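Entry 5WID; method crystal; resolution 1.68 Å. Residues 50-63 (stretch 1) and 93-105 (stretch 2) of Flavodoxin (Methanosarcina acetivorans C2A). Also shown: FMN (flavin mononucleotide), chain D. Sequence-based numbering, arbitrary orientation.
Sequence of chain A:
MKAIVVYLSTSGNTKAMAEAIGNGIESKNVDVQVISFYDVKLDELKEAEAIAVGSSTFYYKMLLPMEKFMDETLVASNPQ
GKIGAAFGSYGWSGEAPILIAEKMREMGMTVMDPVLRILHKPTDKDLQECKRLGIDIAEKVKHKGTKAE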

# COMPACT_ATOMS: atom_id res chain seq x y z
N ALA A 50 0.25 -5.76 -8.87
CA ALA A 50 -0.20 -4.59 -8.14
C ALA A 50 0.58 -4.50 -6.84
O ALA A 50 0.81 -5.51 -6.17
CB ALA A 50 -1.71 -4.64 -7.83
N ILE A 51 0.99 -3.28 -6.48
CA ILE A 51 1.76 -3.04 -5.27
C ILE A 51 1.08 -1.91 -4.51
O ILE A 51 1.03 -0.77 -5.00
CB ILE A 51 3.22 -2.67 -5.58
CG1 ILE A 51 3.90 -3.80 -6.36
CG2 ILE A 51 3.98 -2.36 -4.28
CD1 ILE A 51 5.24 -3.40 -7.02
N ALA A 52 0.58 -2.22 -3.31
CA ALA A 52 0.02 -1.21 -2.41
C ALA A 52 1.05 -0.93 -1.33
O ALA A 52 1.67 -1.86 -0.81
CB ALA A 52 -1.30 -1.70 -1.79
N VAL A 53 1.27 0.35 -1.03
CA VAL A 53 2.30 0.74 -0.06
C VAL A 53 1.67 1.65 0.99
O VAL A 53 0.99 2.61 0.64
CB VAL A 53 3.48 1.44 -0.75
CG1 VAL A 53 4.50 1.92 0.29
CG2 VAL A 53 4.16 0.49 -1.76
N GLY A 54 1.92 1.34 2.26
CA GLY A 54 1.36 2.11 3.35
C GLY A 54 2.38 2.50 4.40
O GLY A 54 3.31 1.75 4.69
N SER A 55 2.19 3.69 4.96
CA SER A 55 3.01 4.16 6.06
C SER A 55 2.20 5.11 6.92
O SER A 55 1.36 5.85 6.41
CB SER A 55 4.28 4.89 5.58
OG SER A 55 5.02 5.40 6.67
N SER A 56 2.50 5.13 8.21
CA SER A 56 1.96 6.20 9.02
C SER A 56 2.72 7.50 8.73
O SER A 56 3.72 7.52 8.00
CB SER A 56 2.02 5.84 10.51
OG SER A 56 3.31 5.36 10.86
N THR A 57 2.20 8.60 9.27
CA THR A 57 2.80 9.92 9.09
C THR A 57 3.48 10.30 10.40
O THR A 57 2.84 10.34 11.45
CB THR A 57 1.73 10.97 8.74
OG1 THR A 57 1.07 10.63 7.51
CG2 THR A 57 2.37 12.37 8.61
N PHE A 58 4.79 10.56 10.34
CA PHE A 58 5.54 11.10 11.47
C PHE A 58 6.18 12.39 11.02
O PHE A 58 6.93 12.40 10.03
CB PHE A 58 6.63 10.13 11.94
CG PHE A 58 6.18 9.17 13.01
CD1 PHE A 58 5.05 8.39 12.85
CD2 PHE A 58 6.92 9.04 14.18
CE1 PHE A 58 4.65 7.49 13.85
CE2 PHE A 58 6.54 8.15 15.17
CZ PHE A 58 5.41 7.37 15.01
N TYR A 59 5.91 13.48 11.74
CA TYR A 59 6.45 14.80 11.42
C TYR A 59 6.35 15.08 9.92
O TYR A 59 7.33 15.40 9.24
CB TYR A 59 7.89 14.94 11.94
CG TYR A 59 7.93 14.74 13.43
CD1 TYR A 59 7.37 15.69 14.27
CD2 TYR A 59 8.46 13.59 13.99
CE1 TYR A 59 7.35 15.52 15.64
CE2 TYR A 59 8.46 13.41 15.38
CZ TYR A 59 7.89 14.37 16.19
OH TYR A 59 7.86 14.22 17.56
N TYR A 60 5.11 14.97 9.42
CA TYR A 60 4.65 15.44 8.11
C TYR A 60 5.21 14.63 6.95
O TYR A 60 5.09 15.07 5.80
CB TYR A 60 4.96 16.93 7.93
CG TYR A 60 4.73 17.66 9.23
CD1 TYR A 60 3.45 17.75 9.76
CD2 TYR A 60 5.79 18.16 9.97
CE1 TYR A 60 3.22 18.35 10.97
CE2 TYR A 60 5.58 18.76 11.19
CZ TYR A 60 4.29 18.86 11.68
OH TYR A 60 4.05 19.46 12.89
N LYS A 61 5.77 13.45 7.21
CA LYS A 61 6.45 12.65 6.19
C LYS A 61 6.11 11.18 6.41
O LYS A 61 5.66 10.79 7.48
CB LYS A 61 7.98 12.83 6.26
CG LYS A 61 8.50 14.21 5.87
CD LYS A 61 7.94 14.63 4.51
CE LYS A 61 8.43 16.02 4.09
NZ LYS A 61 8.01 16.35 2.70
N MET A 62 6.34 10.36 5.39
CA MET A 62 6.46 8.93 5.67
C MET A 62 7.75 8.71 6.45
O MET A 62 8.69 9.51 6.37
CB MET A 62 6.45 8.10 4.38
CG MET A 62 7.78 8.08 3.63
SD MET A 62 7.59 7.36 1.98
CE MET A 62 6.80 8.70 1.10
N LEU A 63 7.80 7.65 7.25
CA LEU A 63 9.01 7.46 8.04
C LEU A 63 10.19 7.13 7.12
O LEU A 63 10.02 6.58 6.03
CB LEU A 63 8.82 6.36 9.08
CG LEU A 63 8.07 6.81 10.35
CD1 LEU A 63 6.56 6.83 10.09
CD2 LEU A 63 8.39 5.91 11.53
N SER A 93 -2.28 15.55 10.33
CA SER A 93 -1.89 16.18 9.07
C SER A 93 -1.93 15.21 7.89
O SER A 93 -2.37 15.58 6.79
CB SER A 93 -0.50 16.82 9.20
OG SER A 93 0.54 15.88 9.38
N GLY A 94 -1.47 13.98 8.07
CA GLY A 94 -1.77 12.91 7.12
C GLY A 94 -1.11 12.98 5.76
O GLY A 94 -1.70 12.53 4.77
N GLU A 95 0.13 13.47 5.69
CA GLU A 95 0.80 13.62 4.40
C GLU A 95 1.30 12.30 3.82
O GLU A 95 1.43 12.20 2.59
CB GLU A 95 2.00 14.57 4.50
CG GLU A 95 1.65 16.05 4.73
CD GLU A 95 1.56 16.41 6.20
OE1 GLU A 95 1.50 15.50 7.04
OE2 GLU A 95 1.54 17.62 6.51
N ALA A 96 1.64 11.31 4.65
CA ALA A 96 2.42 10.18 4.14
C ALA A 96 1.76 9.46 2.98
O ALA A 96 2.45 9.20 1.97
CB ALA A 96 2.77 9.20 5.28
N PRO A 97 0.47 9.11 3.02
CA PRO A 97 -0.10 8.38 1.87
C PRO A 97 -0.15 9.24 0.61
O PRO A 97 -0.03 8.68 -0.49
CB PRO A 97 -1.50 7.98 2.36
CG PRO A 97 -1.37 7.95 3.87
CD PRO A 97 -0.49 9.17 4.13
N ILE A 98 -0.29 10.56 0.75
CA ILE A 98 -0.24 11.45 -0.41
C ILE A 98 1.14 11.40 -1.03
O ILE A 98 1.30 11.31 -2.26
CB ILE A 98 -0.58 12.90 -0.00
CG1 ILE A 98 -1.78 12.94 0.95
CG2 ILE A 98 -0.80 13.76 -1.24
CD1 ILE A 98 -3.00 12.40 0.34
N LEU A 99 2.18 11.49 -0.18
CA LEU A 99 3.56 11.46 -0.66
C LEU A 99 3.91 10.13 -1.29
O LEU A 99 4.65 10.07 -2.28
CB LEU A 99 4.50 11.77 0.50
CG LEU A 99 4.27 13.19 1.03
CD1 LEU A 99 5.03 13.40 2.34
CD2 LEU A 99 4.68 14.23 -0.02
N ILE A 100 3.40 9.03 -0.72
CA ILE A 100 3.61 7.71 -1.32
C ILE A 100 3.01 7.67 -2.72
O ILE A 100 3.66 7.23 -3.67
CB ILE A 100 3.00 6.62 -0.42
CG1 ILE A 100 3.81 6.51 0.88
CG2 ILE A 100 2.91 5.28 -1.18
CD1 ILE A 100 3.17 5.59 1.90
N ALA A 101 1.76 8.12 -2.85
CA ALA A 101 1.11 8.13 -4.16
C ALA A 101 1.90 8.96 -5.17
O ALA A 101 2.07 8.55 -6.32
CB ALA A 101 -0.31 8.68 -4.04
N GLU A 102 2.38 10.14 -4.76
CA GLU A 102 3.14 10.98 -5.67
C GLU A 102 4.43 10.29 -6.12
O GLU A 102 4.78 10.33 -7.30
CB GLU A 102 3.44 12.33 -5.00
CG GLU A 102 2.27 13.29 -5.05
CD GLU A 102 2.37 14.44 -4.06
OE1 GLU A 102 3.50 14.74 -3.60
OE2 GLU A 102 1.32 15.05 -3.75
N LYS A 103 5.13 9.64 -5.19
CA LYS A 103 6.32 8.88 -5.55
C LYS A 103 6.00 7.78 -6.55
O LYS A 103 6.73 7.60 -7.53
CB LYS A 103 6.94 8.25 -4.30
CG LYS A 103 8.10 8.99 -3.71
CD LYS A 103 8.79 8.10 -2.68
CE LYS A 103 9.47 8.96 -1.63
NZ LYS A 103 10.48 9.81 -2.28
N MET A 104 4.91 7.04 -6.32
CA MET A 104 4.54 5.98 -7.24
C MET A 104 4.27 6.52 -8.64
O MET A 104 4.69 5.91 -9.64
CB MET A 104 3.31 5.24 -6.73
CG MET A 104 3.57 4.45 -5.47
SD MET A 104 2.03 3.68 -4.93
CE MET A 104 2.65 2.12 -4.33
N ARG A 105 3.56 7.64 -8.74
CA ARG A 105 3.28 8.22 -10.05
C ARG A 105 4.57 8.64 -10.75
O ARG A 105 4.73 8.43 -11.96
CB ARG A 105 2.31 9.40 -9.91
CG ARG A 105 0.90 8.98 -9.53
CD ARG A 105 -0.10 10.13 -9.62
NE ARG A 105 -1.36 9.77 -8.98
CZ ARG A 105 -1.72 10.17 -7.77
NH1 ARG A 105 -0.93 10.97 -7.08
NH2 ARG A 105 -2.89 9.80 -7.25
N1 FMN D . 0.31 12.20 12.50
C2 FMN D . 0.19 13.15 11.52
O2 FMN D . -0.85 13.20 10.84
N3 FMN D . 1.21 14.05 11.28
C4 FMN D . 2.37 14.00 12.00
O4 FMN D . 3.27 14.82 11.75
C4A FMN D . 2.50 13.04 13.01
N5 FMN D . 3.64 12.97 13.78
C5A FMN D . 3.76 12.02 14.77
C6 FMN D . 4.92 11.98 15.54
C7 FMN D . 5.05 11.02 16.54
C7M FMN D . 6.32 11.00 17.35
C8 FMN D . 4.02 10.12 16.79
C8M FMN D . 4.15 9.09 17.87
C9 FMN D . 2.85 10.17 16.02
C9A FMN D . 2.72 11.12 15.02
N10 FMN D . 1.57 11.18 14.24
C10 FMN D . 1.46 12.14 13.26
C1' FMN D . 0.44 10.24 14.49
C2' FMN D . 0.60 8.87 13.84
O2' FMN D . 0.67 8.94 12.43
C3' FMN D . -0.64 8.06 14.24
O3' FMN D . -0.57 7.78 15.63
C4' FMN D . -0.81 6.76 13.45
O4' FMN D . -2.06 6.21 13.82
C5' FMN D . 0.30 5.74 13.69
O5' FMN D . 0.06 4.64 12.83
P FMN D . 1.00 3.34 12.89
O1P FMN D . 0.72 2.55 11.63
O2P FMN D . 2.44 3.79 12.91
O3P FMN D . 0.64 2.55 14.12

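How does the helix lie against the strand? The axes of strand 50-55 and helix 96-105 run roughly antiparallel, at 146°, and approach to 8.1 Å. The CA-to-CB bonds of Val 53 and Ile 100 each point toward the other stretch, and Val 53 CB lies 3.9 Å from Ile 100 CG2. One helical turn on, the CE methyl of Met 104 presses against Val 53 CG2 at 3.4 Å and lies equally near Ile 51 O, 3.4 Å from Met 104 CE, so the methyl rests on both a side chain and a backbone oxygen.

Where does the backbone come closest? At Ala 96, where Ala 96 CA is 4.5 Å from Met 62 CA. A methyl is all that projects here, and it sits among Ser 56 O, 3.3 Å from Ala 96 CB, Met 62 CA, 3.7 Å from the same CB, and the side chain of Thr 57. The small bump fits a hollow made largely of backbone.

What fills the space beside this methyl? Met 62 leaves the backbone sideways, but its end comes nearer the helix. Met 62 CE reaches Ile 100 CG1 at 3.7 Å and Leu 99 CB at 3.9 Å, with Lys 103 CE 3.8 Å from the same Met 62 CE. This methyl thus packs against three helix residues, while Met 62 CB lies 3.9 Å from Ala 96 CB. Met 62 has the largest covered area in the contact.

Which polar contacts accompany the fit? Ala 96 N donates a hydrogen bond to Thr 57 OG1 at 3.0 Å, with a fairly straight angle of 157°, tying the helix backbone at Ala 96 to the side chain of Thr 57. Within stretch 2, Ser 93 OG donates a hydrogen bond to Glu 95 OE1 at 2.6 Å; the same hydroxyl accepts one from FMN N3, 2.7 Å from Ser 93 OG, and lies at the edge of the Tyr 60 ring, with Ser 93 OG 3.5 Å from Tyr 60 CD1.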